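Hyaluronidase (Thermobaculum terrenum, PDB 5DIY) probably removes O-linked N-acetylglucosamine from modified proteins by hydrolysis, as a family 84 glycoside hydrolase. Local coordinates at residues 5-10 with 34-39; 29-34 with 72-77; 89-94 with 128-133; 136-141 with 177-182. All blocks are in the same frame, centred on the assembly; numbering follows the deposited sequence.

How the contacts relate
The four contacts lie in one TIM barrel and fall into two pairs. Contacts 1 and 2 have centres 8 Å apart and share N34: L35 N reaches M30 O at 2.8 Å, and N36 O meets N77 N at 2.9 Å, so that strand pairing and the helix ends behind it are one piece. Contacts 3 and 4, with centres 15 Å apart, touch where Y90 packs on L137 and A140. The pairs do not touch; contacts 1 and 4 stay about 15 Å apart at their nearest atoms. The bound N-acetylglucosamine lies about 7 Å from the I10 side chain, about 12 Å from that of Q141 and about 14 Å from that of Y90.

Contact 1 (5-10 with 34-39)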
# COMPACT_ATOMS: atom_id res chain seq x y z
N ARG C 5 11.61 19.57 -0.87
CA ARG C 5 13.06 19.37 -0.71
C ARG C 5 13.42 17.88 -0.78
O ARG C 5 14.38 17.51 -1.46
CB ARG C 5 13.56 19.97 0.62
CG ARG C 5 15.06 20.22 0.65
CD ARG C 5 15.63 20.20 2.06
NE ARG C 5 14.95 21.13 2.97
CZ ARG C 5 15.16 21.21 4.29
NH1 ARG C 5 16.04 20.41 4.91
NH2 ARG C 5 14.47 22.10 5.00
N TYR C 6 12.67 17.05 -0.06
CA TYR C 6 12.85 15.60 -0.08
C TYR C 6 11.70 14.96 -0.87
O TYR C 6 10.52 15.12 -0.52
CB TYR C 6 12.94 15.04 1.35
CG TYR C 6 14.04 15.66 2.19
CD1 TYR C 6 15.37 15.65 1.76
CD2 TYR C 6 13.76 16.27 3.42
CE1 TYR C 6 16.38 16.22 2.53
CE2 TYR C 6 14.76 16.84 4.20
CZ TYR C 6 16.08 16.81 3.74
OH TYR C 6 17.09 17.38 4.49
N ARG C 7 12.07 14.28 -1.95
CA ARG C 7 11.14 13.61 -2.85
C ARG C 7 11.56 12.17 -2.89
O ARG C 7 12.37 11.78 -3.73
CB ARG C 7 11.24 14.23 -4.25
CG ARG C 7 10.75 15.67 -4.31
CD ARG C 7 10.83 16.22 -5.72
NE ARG C 7 12.18 16.18 -6.29
CZ ARG C 7 13.18 17.00 -5.97
NH1 ARG C 7 13.03 17.96 -5.06
NH2 ARG C 7 14.36 16.85 -6.57
N GLY C 8 11.03 11.36 -1.96
CA GLY C 8 11.67 10.10 -1.62
C GLY C 8 10.88 8.81 -1.64
O GLY C 8 9.65 8.79 -1.76
N ILE C 9 11.64 7.72 -1.55
CA ILE C 9 11.11 6.40 -1.29
C ILE C 9 11.69 5.95 0.04
O ILE C 9 12.90 6.04 0.25
CB ILE C 9 11.50 5.39 -2.40
CG1 ILE C 9 10.76 5.75 -3.69
CG2 ILE C 9 11.17 3.96 -1.96
CD1 ILE C 9 11.20 4.97 -4.91
N ILE C 10 10.83 5.46 0.93
CA ILE C 10 11.28 4.79 2.16
C ILE C 10 11.01 3.30 2.02
O ILE C 10 9.85 2.88 1.95
CB ILE C 10 10.66 5.38 3.46
CG1 ILE C 10 11.08 4.54 4.68
CG2 ILE C 10 9.13 5.47 3.40
CD1 ILE C 10 10.97 5.28 6.00
N ASN C 34 13.04 12.19 -11.01
CA ASN C 34 13.45 13.26 -10.10
C ASN C 34 13.05 13.02 -8.63
O ASN C 34 12.62 13.94 -7.92
CB ASN C 34 12.95 14.63 -10.62
CG ASN C 34 13.69 15.81 -10.00
OD1 ASN C 34 14.86 15.72 -9.65
ND2 ASN C 34 12.99 16.93 -9.85
N LEU C 35 13.17 11.76 -8.20
CA LEU C 35 13.08 11.42 -6.78
C LEU C 35 14.51 11.44 -6.25
O LEU C 35 15.37 10.78 -6.83
CB LEU C 35 12.44 10.05 -6.58
CG LEU C 35 10.98 9.92 -7.03
CD1 LEU C 35 10.52 8.47 -6.99
CD2 LEU C 35 10.07 10.78 -6.18
N ASN C 36 14.75 12.18 -5.17
CA ASN C 36 16.13 12.49 -4.74
C ASN C 36 16.51 11.99 -3.34
O ASN C 36 17.50 12.45 -2.77
CB ASN C 36 16.35 14.01 -4.81
CG ASN C 36 15.58 14.77 -3.75
OD1 ASN C 36 14.69 14.22 -3.10
ND2 ASN C 36 15.93 16.03 -3.56
N ALA C 37 15.73 11.05 -2.79
CA ALA C 37 15.95 10.62 -1.41
C ALA C 37 15.48 9.20 -1.17
O ALA C 37 14.37 8.84 -1.56
CB ALA C 37 15.22 11.57 -0.46
N TYR C 38 16.33 8.39 -0.53
CA TYR C 38 16.01 7.01 -0.19
C TYR C 38 16.33 6.75 1.26
O TYR C 38 17.42 7.10 1.71
CB TYR C 38 16.81 6.05 -1.07
CG TYR C 38 16.74 4.61 -0.63
CD1 TYR C 38 15.63 3.81 -0.93
CD2 TYR C 38 17.81 4.02 0.07
CE1 TYR C 38 15.58 2.49 -0.54
CE2 TYR C 38 17.75 2.70 0.47
CZ TYR C 38 16.64 1.93 0.16
OH TYR C 38 16.60 0.62 0.55
N ILE C 39 15.40 6.12 1.98
CA ILE C 39 15.65 5.66 3.35
C ILE C 39 15.67 4.14 3.40
O ILE C 39 14.70 3.47 2.99
CB ILE C 39 14.60 6.20 4.35
CG1 ILE C 39 14.74 7.72 4.50
CG2 ILE C 39 14.78 5.55 5.72
CD1 ILE C 39 13.52 8.40 5.08
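The first beta-alpha-beta unit of the TIM barrel is closed here: strand 6-10 runs parallel to strand 37-39, with helix 20-32 as the crossover, and I9 lies level with Y38 and I10 with I39. Two backbone bonds establish the register, I9 N to A37 O at 3.0 Å and I39 N to I9 O at 3.0 Å. On one face of the sheet I10 CD1 packs against I39 CG2 at 3.8 Å, beside Y255 of the last strand. On the other, I9 packs against helices 20-32 and 262-277.

Before strand 37-39 begins, the side-chain amide of N36 continues the pairing. Its chi1 of 71° puts CG between the backbone N and the carbonyl carbon, from where OD1 accepts R7 N at 2.9 Å while ND2 donates to R5 O at 3.0 Å, almost straight at 173° and in the amide plane. N36 N adds a bond to R7 O at 2.8 Å. An alanine in place of N36 would probably leave R7 N and R5 O without these partners and the start of strand 6-10 less firmly tied to segment 34-39.

R7 lies across the N36 amide, its NH1 held by F4 O. Its NE donates to N34 O at 2.8 Å, with that oxygen only 8° out of the guanidinium plane, while N36 CG stands 3.7 Å above one guanidinium face.

Contact 2 (29-34 with 72-77)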
# COMPACT_ATOMS: atom_id res chain seq x y z
N PHE C 29 15.30 4.32 -11.71
CA PHE C 29 13.91 4.79 -11.83
C PHE C 29 13.69 6.11 -11.07
O PHE C 29 13.05 7.03 -11.59
CB PHE C 29 12.93 3.72 -11.34
CG PHE C 29 11.50 4.20 -11.24
CD1 PHE C 29 10.66 4.16 -12.34
CD2 PHE C 29 11.00 4.68 -10.03
CE1 PHE C 29 9.34 4.61 -12.24
CE2 PHE C 29 9.69 5.14 -9.93
CZ PHE C 29 8.86 5.10 -11.04
N MET C 30 14.23 6.19 -9.86
CA MET C 30 14.14 7.42 -9.06
C MET C 30 14.76 8.63 -9.77
O MET C 30 14.15 9.70 -9.83
CB MET C 30 14.79 7.22 -7.68
CG MET C 30 13.94 6.41 -6.72
SD MET C 30 14.82 5.95 -5.22
CE MET C 30 14.72 7.48 -4.29
N GLN C 31 15.96 8.46 -10.33
CA GLN C 31 16.62 9.55 -11.06
C GLN C 31 15.83 9.96 -12.30
O GLN C 31 15.71 11.16 -12.58
CB GLN C 31 18.06 9.21 -11.45
CG GLN C 31 18.78 10.38 -12.14
CD GLN C 31 20.25 10.13 -12.40
OE1 GLN C 31 20.66 8.99 -12.67
NE2 GLN C 31 21.05 11.19 -12.35
N ALA C 32 15.30 8.98 -13.04
CA ALA C 32 14.45 9.27 -14.22
C ALA C 32 13.24 10.16 -13.91
O ALA C 32 12.83 10.95 -14.75
CB ALA C 32 13.99 7.98 -14.89
N ASN C 33 12.70 10.00 -12.69
CA ASN C 33 11.51 10.72 -12.24
C ASN C 33 11.78 11.82 -11.19
O ASN C 33 10.85 12.33 -10.58
CB ASN C 33 10.50 9.69 -11.73
CG ASN C 33 10.04 8.75 -12.82
OD1 ASN C 33 10.41 7.57 -12.86
ND2 ASN C 33 9.24 9.27 -13.74
N ASN C 34 13.04 12.19 -11.01
CA ASN C 34 13.45 13.26 -10.10
C ASN C 34 13.05 13.02 -8.63
O ASN C 34 12.62 13.94 -7.92
CB ASN C 34 12.95 14.63 -10.62
CG ASN C 34 13.69 15.81 -10.00
OD1 ASN C 34 14.86 15.72 -9.65
ND2 ASN C 34 12.99 16.93 -9.85
N GLY C 72 24.40 8.06 -4.81
CA GLY C 72 25.13 9.28 -5.09
C GLY C 72 25.23 9.57 -6.57
O GLY C 72 24.98 10.70 -7.00
N SER C 73 25.57 8.55 -7.36
CA SER C 73 25.64 8.68 -8.82
C SER C 73 24.28 8.99 -9.47
O SER C 73 24.23 9.53 -10.56
CB SER C 73 26.24 7.41 -9.45
OG SER C 73 25.35 6.31 -9.36
N CYS C 74 23.18 8.64 -8.78
CA CYS C 74 21.82 8.92 -9.25
C CYS C 74 21.17 10.17 -8.62
O CYS C 74 19.98 10.41 -8.82
CB CYS C 74 20.93 7.69 -9.01
SG CYS C 74 21.39 6.28 -10.04
N GLY C 75 21.94 10.97 -7.90
CA GLY C 75 21.43 12.20 -7.27
C GLY C 75 20.50 11.94 -6.10
O GLY C 75 19.66 12.77 -5.79
N ILE C 76 20.67 10.79 -5.45
CA ILE C 76 19.83 10.34 -4.35
C ILE C 76 20.60 10.49 -3.04
O ILE C 76 21.72 10.01 -2.93
CB ILE C 76 19.45 8.84 -4.48
CG1 ILE C 76 19.02 8.47 -5.91
CG2 ILE C 76 18.38 8.46 -3.46
CD1 ILE C 76 17.84 9.24 -6.43
N ASN C 77 19.99 11.15 -2.05
CA ASN C 77 20.53 11.15 -0.69
C ASN C 77 20.14 9.84 -0.02
O ASN C 77 18.95 9.55 0.11
CB ASN C 77 20.00 12.35 0.11
CG ASN C 77 20.69 12.53 1.46
OD1 ASN C 77 21.86 12.18 1.64
ND2 ASN C 77 19.96 13.09 2.42
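The flat amide of Q31 has C74 over one face. C74 O stands above the amide plane at 3.6 Å from Q31 CD, and C74 CA lies over the same face. Toward the rim, C74 SG is 3.8 Å from Q31 OE1, also raised out of the plane. With C74 O above the group rather than in line with an N-H, the approach is one of packing, and no hydrogen bond crosses between 29-34 and 72-77. With CG anti to the backbone N (chi1 -177°), Q31 CG comes to 3.5 Å from C74 O.

Both segments are helix C-termini on the outside of the barrel, those of helices 20-32 and 58-73, and each ends in a Schellman motif: N34 and G75, both at positive phi, are the C-prime residues. In the first, N34 N bonds to Q31 O at 3.3 Å; in the second, G75 N bonds to G72 O at 3.2 Å.

The apolar part lies further in, where M30 and I76 cross at about a right angle, both touching Y38 of strand 37-40. I76 CD1 meets M30 CB at 3.9 Å, and the bend at chi3 (79°) places M30 CE 3.9 Å from I76 CG2.

Contact 3 (89-94 with 128-133)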
# COMPACT_ATOMS: atom_id res chain seq x y z
N VAL C 89 17.39 1.24 26.25
CA VAL C 89 17.40 1.95 27.52
C VAL C 89 17.81 3.39 27.19
O VAL C 89 18.99 3.68 26.97
CB VAL C 89 18.37 1.32 28.55
CG1 VAL C 89 18.16 1.92 29.93
CG2 VAL C 89 18.19 -0.20 28.59
N TYR C 90 16.82 4.28 27.13
CA TYR C 90 17.02 5.67 26.70
C TYR C 90 18.08 6.42 27.52
O TYR C 90 18.89 7.15 26.96
CB TYR C 90 15.70 6.44 26.73
CG TYR C 90 14.70 6.01 25.67
CD1 TYR C 90 14.81 6.48 24.37
CD2 TYR C 90 13.66 5.13 25.98
CE1 TYR C 90 13.91 6.09 23.39
CE2 TYR C 90 12.76 4.74 25.01
CZ TYR C 90 12.88 5.21 23.72
OH TYR C 90 11.98 4.82 22.76
N SER C 91 18.07 6.23 28.84
CA SER C 91 18.99 6.92 29.76
C SER C 91 20.41 6.35 29.82
O SER C 91 21.30 6.98 30.39
CB SER C 91 18.40 6.96 31.18
OG SER C 91 18.19 5.65 31.67
N SER C 92 20.62 5.16 29.23
CA SER C 92 21.91 4.47 29.32
C SER C 92 22.93 5.06 28.37
O SER C 92 22.74 5.03 27.15
CB SER C 92 21.76 2.98 29.01
OG SER C 92 23.02 2.36 28.84
N GLU C 93 24.03 5.56 28.94
CA GLU C 93 25.17 6.06 28.15
C GLU C 93 25.75 4.98 27.23
O GLU C 93 26.10 5.27 26.09
CB GLU C 93 26.26 6.63 29.08
CG GLU C 93 25.85 7.93 29.78
CD GLU C 93 26.89 8.46 30.76
OE1 GLU C 93 27.47 7.67 31.53
OE2 GLU C 93 27.12 9.69 30.77
N GLU C 94 25.81 3.74 27.72
CA GLU C 94 26.32 2.60 26.94
C GLU C 94 25.48 2.31 25.68
O GLU C 94 26.03 1.95 24.64
CB GLU C 94 26.39 1.35 27.83
CG GLU C 94 27.13 0.17 27.21
CD GLU C 94 27.27 -1.03 28.14
OE1 GLU C 94 27.08 -0.89 29.37
OE2 GLU C 94 27.58 -2.13 27.63
N GLU C 128 12.99 0.36 34.11
CA GLU C 128 12.87 1.10 35.38
C GLU C 128 13.79 2.33 35.44
O GLU C 128 13.38 3.41 35.87
CB GLU C 128 13.15 0.17 36.57
CG GLU C 128 12.92 0.78 37.94
N GLU C 129 15.04 2.13 35.02
CA GLU C 129 16.03 3.23 34.96
C GLU C 129 15.60 4.43 34.10
O GLU C 129 15.98 5.57 34.39
CB GLU C 129 17.42 2.71 34.53
CG GLU C 129 17.48 1.83 33.28
CD GLU C 129 17.37 0.33 33.57
OE1 GLU C 129 16.31 -0.11 34.06
OE2 GLU C 129 18.34 -0.41 33.30
N ASP C 130 14.79 4.18 33.07
CA ASP C 130 14.20 5.25 32.26
C ASP C 130 13.00 5.91 32.94
O ASP C 130 12.81 7.12 32.80
CB ASP C 130 13.77 4.72 30.88
CG ASP C 130 14.96 4.38 29.99
OD1 ASP C 130 16.07 4.89 30.22
OD2 ASP C 130 14.77 3.61 29.04
N ARG C 131 12.20 5.12 33.66
CA ARG C 131 11.13 5.68 34.50
C ARG C 131 11.66 6.56 35.64
O ARG C 131 10.97 7.49 36.07
CB ARG C 131 10.21 4.57 35.07
CG ARG C 131 8.83 4.54 34.43
CD ARG C 131 8.02 3.32 34.85
NE ARG C 131 8.34 2.16 34.01
CZ ARG C 131 9.01 1.06 34.38
NH1 ARG C 131 9.46 0.88 35.62
NH2 ARG C 131 9.22 0.10 33.48
N ASN C 132 12.86 6.26 36.14
CA ASN C 132 13.54 7.11 37.13
C ASN C 132 14.14 8.38 36.52
O ASN C 132 14.25 9.40 37.20
CB ASN C 132 14.65 6.33 37.84
CG ASN C 132 14.13 5.12 38.62
OD1 ASN C 132 12.94 5.03 38.93
ND2 ASN C 132 15.02 4.19 38.93
N SER C 133 14.51 8.32 35.24
CA SER C 133 15.12 9.45 34.53
C SER C 133 14.14 10.38 33.81
O SER C 133 14.46 11.55 33.61
CB SER C 133 16.15 8.94 33.53
OG SER C 133 17.06 8.05 34.15
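The carboxylate of D130 meets the backbone of V89, Y90 and S91, and hydrogen bonds carry most of this contact. D130 OD2 accepts Y90 N at 2.9 Å, and OD1 accepts S91 N at 2.8 Å; both amides approach on the syn side, 24° and 30° out of the carboxylate plane. OD1 takes a second donor, S91 OG, at 2.7 Å and nearly in line with its C-O bond. The D130 CG stands anti to its own carbonyl carbon (chi1 -70°), directed at the type I turn V89 to S92. An alanine in place of D130 would probably leave Y90 N, S91 N and S91 OG without these acceptors and the turn less firmly attached to helix 128-133.

Van der Waals contacts flank the carboxylate. V89 CG1 touches E129 CG at 3.4 Å, their side chains crossing at about a right angle, and S91 CB meets S133 OG at 3.4 Å, that hydroxyl being spent on E129 O at 2.7 Å. The Y90 ring has D130 OD2 at its edge, 3.6 Å from CD2, and packs beyond it on L137, A140 and F144 of helix 137-153.

The contact thus joins two excursions that follow barrel strands 77-82 and 113-117, S92 starting helix 93-108 as its N-cap with OG on E95 N. Three donors converge on one buried carboxylate, with no cationic side chain of the two segments touching it; this convergence would be expected to favour its ionised form.

Contact 4 (136-141 with 177-182); sequences NLAEAQ and LRILGQ
Two neighbouring helices of the barrel's outer layer pack here by apolar side chains, A138 meeting I179 and L180; no hydrogen bond crosses between the segments. Helix 137-141 and helix 177-182 run in nearly the same direction, their axes 23° apart and 8.7 Å from each other at closest approach. The small A138 is consistent with this spacing: its CB contacts I179 CG2 at 3.6 Å and L180 CD1 at 4.1 Å, so the methyl is met by two larger side chains. L180 CD1 also touches the backbone, lying 3.6 Å from A138 O.

At the start of helix 137-153, N136, the N-cap residue, and I179 reach toward each other tip to tip, with I179 CD1 4.1 Å from N136 CG. I179 CG2 lies 4.2 Å from E139 CG; the E139 carboxylate turns instead to S135 N through OE2. At the other end L180 CD1 approaches Q141 OE1 at 4.2 Å, an oxygen bonded to Y176 OH, and the Q141 side chain is about 9 Å from that of D119, which binds N-acetylglucosamine. Near-parallel helices, each following its own strand (113-117 and 160-164), are the packing expected of the outer layer of a TIM barrel.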
# COMPACT_ATOMS: atom_id res chain seq x y z
N ASN C 136 7.96 10.62 30.90
CA ASN C 136 7.23 9.94 29.82
C ASN C 136 8.10 9.65 28.58
O ASN C 136 9.27 10.06 28.51
CB ASN C 136 5.97 10.75 29.44
CG ASN C 136 6.25 12.23 29.26
OD1 ASN C 136 5.77 13.06 30.02
ND2 ASN C 136 7.01 12.57 28.24
N LEU C 137 7.52 8.92 27.63
CA LEU C 137 8.20 8.46 26.40
C LEU C 137 8.81 9.60 25.61
O LEU C 137 9.96 9.54 25.20
CB LEU C 137 7.21 7.70 25.49
CG LEU C 137 7.62 6.40 24.77
CD1 LEU C 137 6.85 6.30 23.45
CD2 LEU C 137 9.11 6.26 24.52
N ALA C 138 8.01 10.64 25.38
CA ALA C 138 8.43 11.82 24.61
C ALA C 138 9.69 12.48 25.16
O ALA C 138 10.54 12.92 24.40
CB ALA C 138 7.29 12.83 24.52
N GLU C 139 9.82 12.52 26.49
CA GLU C 139 10.97 13.14 27.16
C GLU C 139 12.22 12.28 26.98
O GLU C 139 13.30 12.79 26.71
CB GLU C 139 10.71 13.36 28.66
CG GLU C 139 10.06 14.70 28.99
CD GLU C 139 9.73 14.87 30.47
OE1 GLU C 139 8.89 15.73 30.78
OE2 GLU C 139 10.31 14.15 31.32
N ALA C 140 12.05 10.97 27.16
CA ALA C 140 13.15 10.02 27.00
C ALA C 140 13.70 10.08 25.58
O ALA C 140 14.90 10.27 25.39
CB ALA C 140 12.69 8.61 27.33
N GLN C 141 12.80 9.96 24.61
CA GLN C 141 13.15 10.02 23.18
C GLN C 141 13.82 11.34 22.79
O GLN C 141 14.83 11.33 22.09
CB GLN C 141 11.90 9.81 22.33
CG GLN C 141 11.39 8.38 22.37
CD GLN C 141 10.08 8.17 21.63
OE1 GLN C 141 9.41 9.13 21.24
NE2 GLN C 141 9.71 6.92 21.43
N LEU C 177 3.15 14.53 21.23
CA LEU C 177 3.60 15.32 20.07
C LEU C 177 4.00 16.76 20.43
O LEU C 177 4.96 17.30 19.88
CB LEU C 177 2.51 15.36 19.00
CG LEU C 177 2.19 14.03 18.32
CD1 LEU C 177 0.92 14.15 17.50
CD2 LEU C 177 3.37 13.57 17.45
N ARG C 178 3.24 17.37 21.35
CA ARG C 178 3.55 18.72 21.85
C ARG C 178 4.85 18.74 22.65
O ARG C 178 5.65 19.67 22.51
CB ARG C 178 2.39 19.27 22.68
CG ARG C 178 1.29 19.94 21.85
CD ARG C 178 -0.12 19.66 22.38
NE ARG C 178 -0.19 19.69 23.85
CZ ARG C 178 -1.11 19.08 24.60
NH1 ARG C 178 -2.11 18.38 24.07
NH2 ARG C 178 -1.03 19.18 25.93
N ILE C 179 5.08 17.71 23.47
CA ILE C 179 6.33 17.57 24.22
C ILE C 179 7.50 17.39 23.25
O ILE C 179 8.56 17.98 23.43
CB ILE C 179 6.30 16.38 25.21
CG1 ILE C 179 5.27 16.62 26.32
CG2 ILE C 179 7.68 16.16 25.84
CD1 ILE C 179 4.79 15.35 26.99
N LEU C 180 7.29 16.57 22.22
CA LEU C 180 8.33 16.28 21.23
C LEU C 180 8.71 17.55 20.44
O LEU C 180 9.89 17.79 20.20
CB LEU C 180 7.88 15.16 20.28
CG LEU C 180 8.87 14.09 19.86
CD1 LEU C 180 9.39 13.29 21.05
CD2 LEU C 180 8.19 13.17 18.85
N GLY C 181 7.72 18.34 20.05
CA GLY C 181 7.98 19.58 19.31
C GLY C 181 8.75 20.60 20.13
O GLY C 181 9.58 21.33 19.59
N GLN C 182 8.47 20.65 21.43
CA GLN C 182 9.16 21.53 22.37
C GLN C 182 10.61 21.09 22.64
O GLN C 182 11.51 21.92 22.64
CB GLN C 182 8.36 21.58 23.70
CG GLN C 182 8.86 22.57 24.75
CD GLN C 182 8.85 24.01 24.28
OE1 GLN C 182 7.96 24.44 23.55
NE2 GLN C 182 9.84 24.78 24.71